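Local coordinates for multicopper oxidase (Pseudomonas thermotolerans, PDB 6VOW), which probably oxidises phenolic substrates in the manner of a laccase, using copper centres to pass the electrons on to dioxygen, at residues A[85-88]-A[89-93]; A[234-238]-A[239-243]. All blocks are in the same frame, centred on the assembly; numbering follows the deposited sequence.

Interaction 1. Residues A[85-88]-A[89-93]; sequences NKLD and EPTTI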
loop_
_atom_site.group_PDB
_atom_site.type_symbol
_atom_site.label_atom_id
_atom_site.label_comp_id
_atom_site.label_asym_id
_atom_site.label_seq_id
_atom_site.Cartn_x
_atom_site.Cartn_y
_atom_site.Cartn_z
ATOM N N ASN A 85 15.320 15.014 -4.816
ATOM C CA ASN A 85 14.413 15.117 -5.971
ATOM C C ASN A 85 15.210 15.469 -7.250
ATOM O O ASN A 85 15.650 16.601 -7.422
ATOM C CB ASN A 85 13.371 16.166 -5.679
ATOM C CG ASN A 85 12.357 16.300 -6.785
ATOM O OD1 ASN A 85 12.308 15.512 -7.683
ATOM N ND2 ASN A 85 11.538 17.260 -6.686
ATOM N N LYS A 86 15.451 14.495 -8.118
ATOM C CA LYS A 86 16.022 14.788 -9.455
ATOM C C LYS A 86 15.022 14.650 -10.622
ATOM O O LYS A 86 15.364 14.291 -11.777
ATOM C CB LYS A 86 17.228 13.937 -9.684
ATOM C CG LYS A 86 18.369 14.205 -8.709
ATOM C CD LYS A 86 19.640 13.541 -9.264
ATOM C CE LYS A 86 20.951 14.030 -8.659
ATOM N NZ LYS A 86 22.034 13.023 -8.859
ATOM N N LEU A 87 13.769 14.932 -10.295
ATOM C CA LEU A 87 12.729 15.072 -11.285
ATOM C C LEU A 87 12.677 16.514 -11.665
ATOM O O LEU A 87 13.407 17.376 -11.163
ATOM C CB LEU A 87 11.357 14.584 -10.757
ATOM C CG LEU A 87 11.334 13.152 -10.364
ATOM C CD1 LEU A 87 10.074 12.875 -9.606
ATOM C CD2 LEU A 87 11.469 12.205 -11.556
ATOM N N ASP A 88 11.794 16.772 -12.594
ATOM C CA ASP A 88 11.669 18.095 -13.117
ATOM C C ASP A 88 10.505 18.800 -12.502
ATOM O O ASP A 88 10.202 19.839 -12.952
ATOM C CB ASP A 88 11.721 18.130 -14.636
ATOM C CG ASP A 88 10.548 17.423 -15.325
ATOM O OD1 ASP A 88 9.415 17.236 -14.731
ATOM O OD2 ASP A 88 10.796 17.055 -16.517
ATOM N N GLU A 89 9.928 18.233 -11.438
ATOM C CA GLU A 89 8.875 18.872 -10.685
ATOM C C GLU A 89 8.839 18.445 -9.195
ATOM O O GLU A 89 9.426 17.475 -8.835
ATOM C CB GLU A 89 7.520 18.546 -11.302
ATOM C CG GLU A 89 7.082 17.115 -11.092
ATOM C CD GLU A 89 5.865 16.774 -11.934
ATOM O OE1 GLU A 89 5.719 17.282 -13.039
ATOM O OE2 GLU A 89 5.045 16.022 -11.516
ATOM N N PRO A 90 8.080 19.193 -8.381
ATOM C CA PRO A 90 8.090 18.901 -6.964
ATOM C C PRO A 90 7.561 17.506 -6.605
ATOM O O PRO A 90 6.771 16.945 -7.317
ATOM C CB PRO A 90 7.182 19.997 -6.382
ATOM C CG PRO A 90 7.108 21.082 -7.414
ATOM C CD PRO A 90 7.285 20.426 -8.707
ATOM N N THR A 91 8.016 16.940 -5.504
ATOM C CA THR A 91 7.520 15.637 -5.066
ATOM C C THR A 91 7.739 15.572 -3.560
ATOM O O THR A 91 8.375 16.429 -2.979
ATOM C CB THR A 91 8.144 14.503 -5.936
ATOM O OG1 THR A 91 7.562 13.223 -5.674
ATOM C CG2 THR A 91 9.607 14.469 -5.789
ATOM N N THR A 92 7.098 14.630 -2.929
ATOM C CA THR A 92 7.371 14.310 -1.565
ATOM C C THR A 92 7.460 12.761 -1.578
ATOM O O THR A 92 7.309 12.119 -2.635
ATOM C CB THR A 92 6.207 14.665 -0.646
ATOM O OG1 THR A 92 5.069 13.873 -1.030
ATOM C CG2 THR A 92 5.895 16.202 -0.612
ATOM N N ILE A 93 7.702 12.204 -0.394
ATOM C CA ILE A 93 7.635 10.738 -0.175
ATOM C C ILE A 93 6.776 10.569 1.000
ATOM O O ILE A 93 7.049 11.123 2.062
ATOM C CB ILE A 93 8.991 10.029 0.078
ATOM C CG1 ILE A 93 9.801 10.105 -1.202
ATOM C CG2 ILE A 93 8.764 8.521 0.342
ATOM C CD1 ILE A 93 11.242 9.585 -1.078
#

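Interaction 2. Residues A[234-238]-A[239-243]; sequences LNLPG and AEARL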
loop_
_atom_site.group_PDB
_atom_site.type_symbol
_atom_site.label_atom_id
_atom_site.label_comp_id
_atom_site.label_asym_id
_atom_site.label_seq_id
_atom_site.Cartn_x
_atom_site.Cartn_y
_atom_site.Cartn_z
ATOM N N LEU A 234 -6.168 -12.051 -6.058
ATOM C CA LEU A 234 -5.023 -12.986 -5.979
ATOM C C LEU A 234 -5.467 -14.346 -5.596
ATOM O O LEU A 234 -6.261 -14.538 -4.678
ATOM C CB LEU A 234 -4.004 -12.522 -4.910
ATOM C CG LEU A 234 -3.200 -11.240 -5.086
ATOM C CD1 LEU A 234 -2.275 -11.076 -3.882
ATOM C CD2 LEU A 234 -2.383 -11.257 -6.353
ATOM N N ASN A 235 -4.915 -15.317 -6.262
ATOM C CA ASN A 235 -5.281 -16.694 -6.018
ATOM C C ASN A 235 -4.063 -17.437 -6.439
ATOM O O ASN A 235 -3.300 -16.901 -7.259
ATOM C CB ASN A 235 -6.586 -17.073 -6.757
ATOM C CG ASN A 235 -6.466 -16.951 -8.244
ATOM O OD1 ASN A 235 -6.774 -15.911 -8.841
ATOM N ND2 ASN A 235 -6.037 -18.013 -8.863
ATOM N N LEU A 236 -3.811 -18.590 -5.806
ATOM C CA LEU A 236 -2.575 -19.396 -6.117
ATOM C C LEU A 236 -2.963 -20.887 -6.182
ATOM O O LEU A 236 -2.759 -21.632 -5.228
ATOM C CB LEU A 236 -1.505 -19.131 -5.052
ATOM C CG LEU A 236 -0.002 -19.234 -5.353
ATOM C CD1 LEU A 236 0.721 -19.208 -3.993
ATOM C CD2 LEU A 236 0.389 -20.439 -6.155
ATOM N N PRO A 237 -3.552 -21.327 -7.314
ATOM C CA PRO A 237 -4.196 -22.633 -7.238
ATOM C C PRO A 237 -3.213 -23.691 -7.013
ATOM O O PRO A 237 -2.154 -23.624 -7.576
ATOM C CB PRO A 237 -4.837 -22.817 -8.626
ATOM C CG PRO A 237 -4.652 -21.530 -9.341
ATOM C CD PRO A 237 -3.566 -20.769 -8.674
ATOM N N GLY A 238 -3.527 -24.660 -6.171
ATOM C CA GLY A 238 -2.566 -25.785 -5.966
ATOM C C GLY A 238 -1.722 -25.708 -4.701
ATOM O O GLY A 238 -1.570 -26.673 -4.007
ATOM N N ALA A 239 -1.149 -24.558 -4.404
ATOM C CA ALA A 239 -0.166 -24.461 -3.323
ATOM C C ALA A 239 -0.918 -24.317 -2.034
ATOM O O ALA A 239 -2.067 -23.864 -2.050
ATOM C CB ALA A 239 0.733 -23.264 -3.527
ATOM N N GLU A 240 -0.305 -24.733 -0.922
ATOM C CA GLU A 240 -0.832 -24.429 0.435
ATOM C C GLU A 240 -0.341 -23.070 0.742
ATOM O O GLU A 240 0.869 -22.895 0.843
ATOM C CB GLU A 240 -0.186 -25.270 1.529
ATOM C CG GLU A 240 -0.810 -26.589 1.833
ATOM C CD GLU A 240 -0.168 -27.103 3.079
ATOM O OE1 GLU A 240 1.034 -27.473 2.967
ATOM O OE2 GLU A 240 -0.844 -27.043 4.153
ATOM N N ALA A 241 -1.233 -22.124 0.948
ATOM C CA ALA A 241 -0.824 -20.745 1.186
ATOM C C ALA A 241 -1.617 -20.191 2.358
ATOM O O ALA A 241 -2.810 -20.454 2.500
ATOM C CB ALA A 241 -0.977 -19.905 -0.093
ATOM N N ARG A 242 -0.913 -19.519 3.252
ATOM C CA ARG A 242 -1.527 -18.976 4.459
ATOM C C ARG A 242 -1.234 -17.516 4.596
ATOM O O ARG A 242 -0.159 -17.076 4.410
ATOM C CB ARG A 242 -0.990 -19.709 5.680
ATOM C CG ARG A 242 -1.533 -21.101 5.739
ATOM C CD ARG A 242 -0.855 -21.909 6.807
ATOM N NE ARG A 242 -1.750 -22.953 7.260
ATOM C CZ ARG A 242 -2.361 -23.011 8.462
ATOM N NH1 ARG A 242 -2.186 -22.066 9.408
ATOM N NH2 ARG A 242 -3.176 -24.041 8.732
ATOM N N LEU A 243 -2.242 -16.753 4.920
ATOM C CA LEU A 243 -2.088 -15.389 5.186
ATOM C C LEU A 243 -1.529 -15.253 6.600
ATOM O O LEU A 243 -2.015 -15.883 7.499
ATOM C CB LEU A 243 -3.426 -14.729 5.039
ATOM C CG LEU A 243 -3.931 -14.742 3.583
ATOM C CD1 LEU A 243 -5.359 -14.222 3.549
ATOM C CD2 LEU A 243 -3.049 -13.876 2.714
#

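Interaction 1. Residues A[85-88]-A[89-93]
The carboxamide of Asn85 meets Thr91 with a face and Glu89 with an edge. Over one face lies the methyl CG2 of Thr91, 3.5 Å from CG of Asn85 and just as close to its OD1 and ND2, so it covers the whole amide and not one end of it. At the edge, ND2 of Asn85 donates to O of Glu89 over 3.0 Å; the bond is almost straight (175°) and the acceptor is only 2° out of the amide plane. The backbone N of Leu87 reaches OD1 of Asn85 at 3.0 Å from the side of the plane opposite the methyl, well above it. This last bond closes an Asx turn. With CG anti to the backbone N (chi1 -178°), the Asn85 amide projects across the bend, and a further ND2 bond to Val115 O helps fix its rotation. A leucine in place of Asn85 would probably leave Glu89 O, Leu87 N and Val115 O without these partners and free the bend to shift. Next to the amide, CD1 of Leu87 touches CG2 of Thr91 at 4.2 Å, the two side chains crossing at about a right angle. At the outer end, OD1 of Asp88 and OE1 of Glu89 approach to 4.1 Å, a like-charged pair whose mutual repulsion is probably eased by solvent on the Asp88 side. Leu87 also packs on Ala44 of strand 37-49 and Trp60 of strand 57-62, while Thr92 OG1 bonds to the backbone of Gly106 and His138, as the loop runs from strand 78-85 to strand 94-96.

Interaction 2. Residues A[234-238]-A[239-243]
Leu236 and Ala239 are the first and last residues of a tight reverse turn, with Pro237 and Gly238 at its corners, within a beta-arch, the link by which a chain passes from one sheet of a sandwich to the other. Three observations support this. The CA atoms of Leu236 and Ala239 are 6.3 Å apart, within the limit for a beta turn. Ala239 N donates to Leu236 O across the turn, but weakly, at 3.4 Å and 151°. Between them, Pro237 is extended and Gly238 has a positive phi (101°, with psi -46°), which approximates a type II turn. At those angles a side chain on residue Gly238 would be pressed against the carbonyl O of Pro237, which accounts for a glycine there. The arms do not pair as a hairpin: CA of Asn235 is 11.0 Å from CA of Glu240, and CA of Leu234 is 11.8 Å from CA of Leu243, a spacing of facing sheets. Accordingly, Leu234 bonds through its backbone to Tyr260, and Arg242 through its backbone to Ala271 in the other sheet.

Apolar side chains fill the inside of the bend. With CG anti to the backbone N, the branched end of Leu236 is swung over to the second arm, where both methyls meet Ala239. Leu281 and Leu283 of strand 280-285 and Val272 of strand 267-273 close in on the same leucine, consistent with the interior of a cupredoxin-like sandwich. Outside, Arg242 makes a cation-pi contact with Trp305. The leucine fork straddles the first alanine, with CD2 of Leu236 3.9 Å and CD1 of Leu236 4.1 Å from CB of Ala239, and CD1 of Leu236 continues to CB of Ala241 at 4.3 Å.

Overall arrangement
From the N terminus the chain first runs through interaction 1, where residues 85-93 bend between strand 78-85 of one sheet and strand 94-96 of another; the latter strand carries His94 and His96 of the copper site. Only much later does interaction 2 follow, at residues 234-243, joining strand 232-235 to strand 240-246 of a separate pair of sheets. The two are in series, neither nested nor crossing, and each closes a short local bend. Interactions 1 and 2 lie on opposite sides of the chain's centre and do not touch. The centres of interactions 1 and 2 are about 38 Å apart, and the nearest atoms of interactions 1 and 2 about 23 Å. Each carries the chain between two sheets of its own region.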